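Local coordinates for protein EDTA monooxygenase (EDTA-degrading bacterium BNC1, PDB 5DQP) that probably acts as a flavin-dependent monooxygenase in the breakdown of EDTA, using molecular oxygen and reduced FMN supplied by a partner flavin reductase, at residues S10-W22 against P63-P75. Residues are numbered along the deposited sequence; the frame is centred on the assembly and turned at random.
Sequences SWLNSSGVLPNSW and PNPKVRPEYPFDP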
loop_
_atom_site.group_PDB
_atom_site.type_symbol
_atom_site.label_atom_id
_atom_site.label_comp_id
_atom_site.label_asym_id
_atom_site.label_seq_id
_atom_site.Cartn_x
_atom_site.Cartn_y
_atom_site.Cartn_z
ATOM N N SER A 10 13.450 8.140 11.054
ATOM C CA SER A 10 14.282 8.472 9.898
ATOM C C SER A 10 13.428 8.606 8.642
ATOM O O SER A 10 12.764 7.646 8.241
ATOM C CB SER A 10 15.363 7.412 9.659
ATOM O OG SER A 10 14.797 6.099 9.527
ATOM N N TRP A 11 13.444 9.792 8.033
ATOM C CA TRP A 11 12.858 9.932 6.708
ATOM C C TRP A 11 13.481 8.903 5.785
ATOM O O TRP A 11 14.686 8.639 5.839
ATOM C CB TRP A 11 13.105 11.310 6.106
ATOM C CG TRP A 11 12.419 12.453 6.698
ATOM C CD1 TRP A 11 12.582 12.950 7.959
ATOM C CD2 TRP A 11 11.511 13.337 6.028
ATOM N NE1 TRP A 11 11.806 14.073 8.127
ATOM C CE2 TRP A 11 11.139 14.333 6.956
ATOM C CE3 TRP A 11 10.970 13.379 4.733
ATOM C CZ2 TRP A 11 10.241 15.359 6.636
ATOM C CZ3 TRP A 11 10.083 14.398 4.416
ATOM C CH2 TRP A 11 9.725 15.373 5.363
ATOM N N LEU A 12 12.670 8.356 4.901
ATOM C CA LEU A 12 13.166 7.346 3.977
ATOM C C LEU A 12 12.864 7.615 2.507
ATOM O O LEU A 12 13.227 6.790 1.662
ATOM C CB LEU A 12 12.619 5.958 4.362
ATOM C CG LEU A 12 13.749 4.916 4.456
ATOM C CD1 LEU A 12 14.796 5.275 5.533
ATOM C CD2 LEU A 12 13.198 3.520 4.695
ATOM N N ASN A 13 12.270 8.751 2.169
ATOM C CA ASN A 13 11.842 8.988 0.788
ATOM C C ASN A 13 12.999 9.033 -0.208
ATOM O O ASN A 13 14.006 9.724 0.000
ATOM C CB ASN A 13 11.078 10.304 0.699
ATOM C CG ASN A 13 9.762 10.250 1.419
ATOM O OD1 ASN A 13 9.722 10.311 2.624
ATOM N ND2 ASN A 13 8.683 10.141 0.677
ATOM N N SER A 14 12.815 8.336 -1.322
ATOM C CA SER A 14 13.553 8.599 -2.574
ATOM C C SER A 14 15.055 8.552 -2.306
ATOM O O SER A 14 15.542 7.577 -1.712
ATOM C CB SER A 14 13.035 9.911 -3.165
ATOM O OG SER A 14 13.702 10.196 -4.385
ATOM N N SER A 15 15.834 9.553 -2.737
ATOM C CA SER A 15 17.290 9.488 -2.711
ATOM C C SER A 15 17.899 10.322 -1.598
ATOM O O SER A 15 19.123 10.370 -1.474
ATOM C CB SER A 15 17.860 9.942 -4.061
ATOM O OG SER A 15 17.364 11.224 -4.406
ATOM N N GLY A 16 17.077 10.955 -0.777
ATOM C CA GLY A 16 17.542 11.950 0.170
ATOM C C GLY A 16 16.751 13.235 0.027
ATOM O O GLY A 16 16.046 13.456 -0.955
ATOM N N VAL A 17 16.905 14.102 1.045
ATOM C CA VAL A 17 16.168 15.361 1.069
ATOM C C VAL A 17 16.768 16.393 0.110
ATOM O O VAL A 17 16.036 17.227 -0.429
ATOM C CB VAL A 17 16.064 15.937 2.497
ATOM C CG1 VAL A 17 17.412 16.100 3.104
ATOM C CG2 VAL A 17 15.376 17.299 2.462
ATOM N N LEU A 18 18.072 16.365 -0.149
ATOM C CA LEU A 18 18.622 17.366 -1.051
ATOM C C LEU A 18 18.143 17.128 -2.489
ATOM O O LEU A 18 18.071 15.982 -2.947
ATOM C CB LEU A 18 20.147 17.385 -0.982
ATOM C CG LEU A 18 20.692 17.784 0.392
ATOM C CD1 LEU A 18 22.196 18.025 0.314
ATOM C CD2 LEU A 18 19.943 19.003 1.049
ATOM N N PRO A 19 17.843 18.197 -3.241
ATOM C CA PRO A 19 17.227 18.013 -4.569
ATOM C C PRO A 19 18.102 17.283 -5.578
ATOM O O PRO A 19 17.570 16.611 -6.474
ATOM C CB PRO A 19 16.932 19.456 -5.024
ATOM C CG PRO A 19 17.924 20.318 -4.241
ATOM C CD PRO A 19 17.994 19.623 -2.884
ATOM N N ASN A 20 19.420 17.412 -5.495
ATOM C CA ASN A 20 20.282 16.685 -6.411
ATOM C C ASN A 20 20.714 15.315 -5.871
ATOM O O ASN A 20 21.625 14.703 -6.435
ATOM C CB ASN A 20 21.516 17.525 -6.747
ATOM C CG ASN A 20 22.161 17.090 -8.019
ATOM O OD1 ASN A 20 21.476 16.751 -8.989
ATOM N ND2 ASN A 20 23.482 17.033 -8.018
ATOM N N SER A 21 20.085 14.827 -4.794
ATOM C CA SER A 21 20.611 13.650 -4.110
ATOM C C SER A 21 20.630 12.436 -5.021
ATOM O O SER A 21 21.477 11.556 -4.853
ATOM C CB SER A 21 19.820 13.368 -2.820
ATOM O OG SER A 21 18.424 13.168 -3.039
ATOM N N TRP A 22 19.744 12.378 -6.022
ATOM C CA TRP A 22 19.741 11.167 -6.830
ATOM C C TRP A 22 20.908 11.089 -7.801
ATOM O O TRP A 22 21.111 10.030 -8.408
ATOM C CB TRP A 22 18.432 11.011 -7.593
ATOM C CG TRP A 22 18.071 12.101 -8.539
ATOM C CD1 TRP A 22 18.626 13.358 -8.629
ATOM C CD2 TRP A 22 17.045 12.042 -9.547
ATOM N NE1 TRP A 22 17.986 14.075 -9.610
ATOM C CE2 TRP A 22 17.028 13.292 -10.200
ATOM C CE3 TRP A 22 16.150 11.044 -9.970
ATOM C CZ2 TRP A 22 16.141 13.578 -11.253
ATOM C CZ3 TRP A 22 15.268 11.331 -11.023
ATOM C CH2 TRP A 22 15.265 12.582 -11.636
ATOM N N PRO A 63 7.851 17.399 -12.101
ATOM C CA PRO A 63 8.989 16.977 -12.919
ATOM C C PRO A 63 10.017 18.082 -13.158
ATOM O O PRO A 63 10.512 18.263 -14.275
ATOM C CB PRO A 63 8.314 16.534 -14.220
ATOM C CG PRO A 63 7.122 17.451 -14.310
ATOM C CD PRO A 63 6.648 17.672 -12.905
ATOM N N ASN A 64 10.351 18.811 -12.108
ATOM C CA ASN A 64 11.431 19.794 -12.108
ATOM C C ASN A 64 12.760 19.086 -12.376
ATOM O O ASN A 64 13.227 18.313 -11.534
ATOM C CB ASN A 64 11.434 20.540 -10.761
ATOM C CG ASN A 64 12.492 21.649 -10.666
ATOM O OD1 ASN A 64 13.465 21.682 -11.417
ATOM N ND2 ASN A 64 12.293 22.560 -9.720
ATOM N N PRO A 65 13.408 19.336 -13.519
ATOM C CA PRO A 65 14.677 18.642 -13.822
ATOM C C PRO A 65 15.760 18.819 -12.766
ATOM O O PRO A 65 16.721 18.041 -12.742
ATOM C CB PRO A 65 15.126 19.269 -15.150
ATOM C CG PRO A 65 13.925 19.933 -15.709
ATOM C CD PRO A 65 13.050 20.330 -14.547
ATOM N N LYS A 66 15.666 19.827 -11.920
ATOM C CA LYS A 66 16.680 20.059 -10.907
ATOM C C LYS A 66 16.344 19.434 -9.556
ATOM O O LYS A 66 17.091 19.648 -8.594
ATOM C CB LYS A 66 16.885 21.563 -10.719
ATOM C CG LYS A 66 17.246 22.303 -11.995
ATOM C CD LYS A 66 18.575 21.807 -12.536
ATOM C CE LYS A 66 19.025 22.600 -13.765
ATOM N NZ LYS A 66 20.399 22.228 -14.213
ATOM N N VAL A 67 15.235 18.703 -9.437
ATOM C CA VAL A 67 14.780 18.223 -8.131
ATOM C C VAL A 67 14.360 16.769 -8.249
ATOM O O VAL A 67 13.410 16.446 -8.971
ATOM C CB VAL A 67 13.624 19.056 -7.559
ATOM C CG1 VAL A 67 13.216 18.497 -6.213
ATOM C CG2 VAL A 67 14.035 20.525 -7.433
ATOM N N ARG A 68 15.062 15.900 -7.544
ATOM C CA ARG A 68 14.670 14.507 -7.510
ATOM C C ARG A 68 13.186 14.395 -7.148
ATOM O O ARG A 68 12.668 15.215 -6.365
ATOM C CB ARG A 68 15.557 13.744 -6.518
ATOM C CG ARG A 68 15.572 14.323 -5.123
ATOM C CD ARG A 68 14.680 13.527 -4.194
ATOM N NE ARG A 68 14.427 14.255 -2.957
ATOM C CZ ARG A 68 13.661 15.344 -2.871
ATOM N NH1 ARG A 68 13.064 15.852 -3.957
ATOM N NH2 ARG A 68 13.491 15.944 -1.700
ATOM N N PRO A 69 12.459 13.432 -7.727
ATOM C CA PRO A 69 11.064 13.212 -7.306
ATOM C C PRO A 69 11.033 12.657 -5.886
ATOM O O PRO A 69 11.719 11.684 -5.577
ATOM C CB PRO A 69 10.538 12.195 -8.326
ATOM C CG PRO A 69 11.754 11.471 -8.814
ATOM C CD PRO A 69 12.912 12.444 -8.730
ATOM N N GLU A 70 10.269 13.309 -5.015
ATOM C CA GLU A 70 10.273 12.939 -3.602
ATOM C C GLU A 70 9.405 11.719 -3.319
ATOM O O GLU A 70 9.687 10.962 -2.383
ATOM C CB GLU A 70 9.789 14.115 -2.738
ATOM C CG GLU A 70 10.084 13.885 -1.255
ATOM C CD GLU A 70 9.655 15.043 -0.358
ATOM O OE1 GLU A 70 9.467 14.833 0.874
ATOM O OE2 GLU A 70 9.504 16.165 -0.884
ATOM N N TYR A 71 8.368 11.503 -4.129
ATOM C CA TYR A 71 7.351 10.491 -3.879
ATOM C C TYR A 71 7.281 9.491 -5.031
ATOM O O TYR A 71 6.263 9.402 -5.729
ATOM C CB TYR A 71 5.999 11.169 -3.665
ATOM C CG TYR A 71 6.069 12.508 -2.921
ATOM C CD1 TYR A 71 6.457 12.566 -1.588
ATOM C CD2 TYR A 71 5.713 13.698 -3.547
ATOM C CE1 TYR A 71 6.502 13.770 -0.897
ATOM C CE2 TYR A 71 5.762 14.922 -2.859
ATOM C CZ TYR A 71 6.140 14.937 -1.540
ATOM O OH TYR A 71 6.183 16.113 -0.852
ATOM N N PRO A 72 8.335 8.698 -5.251
ATOM C CA PRO A 72 8.293 7.766 -6.391
ATOM C C PRO A 72 7.283 6.616 -6.231
ATOM O O PRO A 72 6.947 5.987 -7.243
ATOM C CB PRO A 72 9.750 7.262 -6.497
ATOM C CG PRO A 72 10.323 7.484 -5.142
ATOM C CD PRO A 72 9.653 8.711 -4.592
ATOM N N PHE A 73 6.772 6.340 -5.025
ATOM C CA PHE A 73 5.866 5.220 -4.783
ATOM C C PHE A 73 4.786 5.592 -3.776
ATOM O O PHE A 73 5.007 6.408 -2.873
ATOM C CB PHE A 73 6.560 3.998 -4.193
ATOM C CG PHE A 73 7.532 3.354 -5.085
ATOM C CD1 PHE A 73 7.106 2.603 -6.176
ATOM C CD2 PHE A 73 8.888 3.449 -4.815
ATOM C CE1 PHE A 73 8.022 1.980 -7.003
ATOM C CE2 PHE A 73 9.803 2.836 -5.629
ATOM C CZ PHE A 73 9.368 2.094 -6.737
ATOM N N ASP A 74 3.633 4.939 -3.901
ATOM C CA ASP A 74 2.636 4.993 -2.841
ATOM C C ASP A 74 3.260 4.522 -1.532
ATOM O O ASP A 74 3.916 3.471 -1.506
ATOM C CB ASP A 74 1.418 4.130 -3.155
ATOM C CG ASP A 74 0.342 4.253 -2.078
ATOM O OD1 ASP A 74 0.455 3.541 -1.052
ATOM O OD2 ASP A 74 -0.588 5.081 -2.234
ATOM N N PRO A 75 3.080 5.250 -0.442
ATOM C CA PRO A 75 3.820 4.936 0.789
ATOM C C PRO A 75 3.273 3.725 1.525
ATOM O O PRO A 75 4.045 3.012 2.168
ATOM C CB PRO A 75 3.676 6.219 1.621
ATOM C CG PRO A 75 2.469 6.890 1.084
ATOM C CD PRO A 75 2.460 6.587 -0.387
HETATM O O HOH W 1 18.661 17.015 -10.420
#
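Segments 10-22 and 63-75 meet without strand pairing, closest at Pro19 CA to Val67 CA (4.3 Å) and Ser14 CA to Glu70 CA (5.5 Å), and are joined by a backbone hydrogen bond, Arg68 N to Pro19 O (2.8 Å). Arg68 bends at chi2 (102°) into the first loop, bringing NE 2.7 Å from Gly16 O; this oxygen lies near the guanidinium plane and NE approaches nearly along the C=O axis, a straight bond (162°). Gly16 ends a type II' turn at backbone angles that call for glycine. The aliphatic part of Arg68 passes Ser15 OG, which donates to Ser21 OG, in turn a donor to Leu18 O. One indole face of Trp22 takes two CH-pi contacts: Arg68 CB 3.6 Å from the five-membered-ring centroid, Pro69 CD 3.7 Å from the six-membered one. Phe179 of the second subunit meets Trp22 and Pro69. Ser14 swings OG away from its own backbone N (chi1 -179°) and donates to Pro69 O (2.8 Å). Asn13 ND2 bonds weakly to Glu70 O and also to Ala56 O. Tyr71 lies about 4 Å, side chain to side chain, from Asp57, a predicted FMN ligand; the loops probably border the flavin site. They follow parallel strands 7-11 and 52-55 of the TIM-barrel-like fold, ahead of helices 35-47 and 75-85.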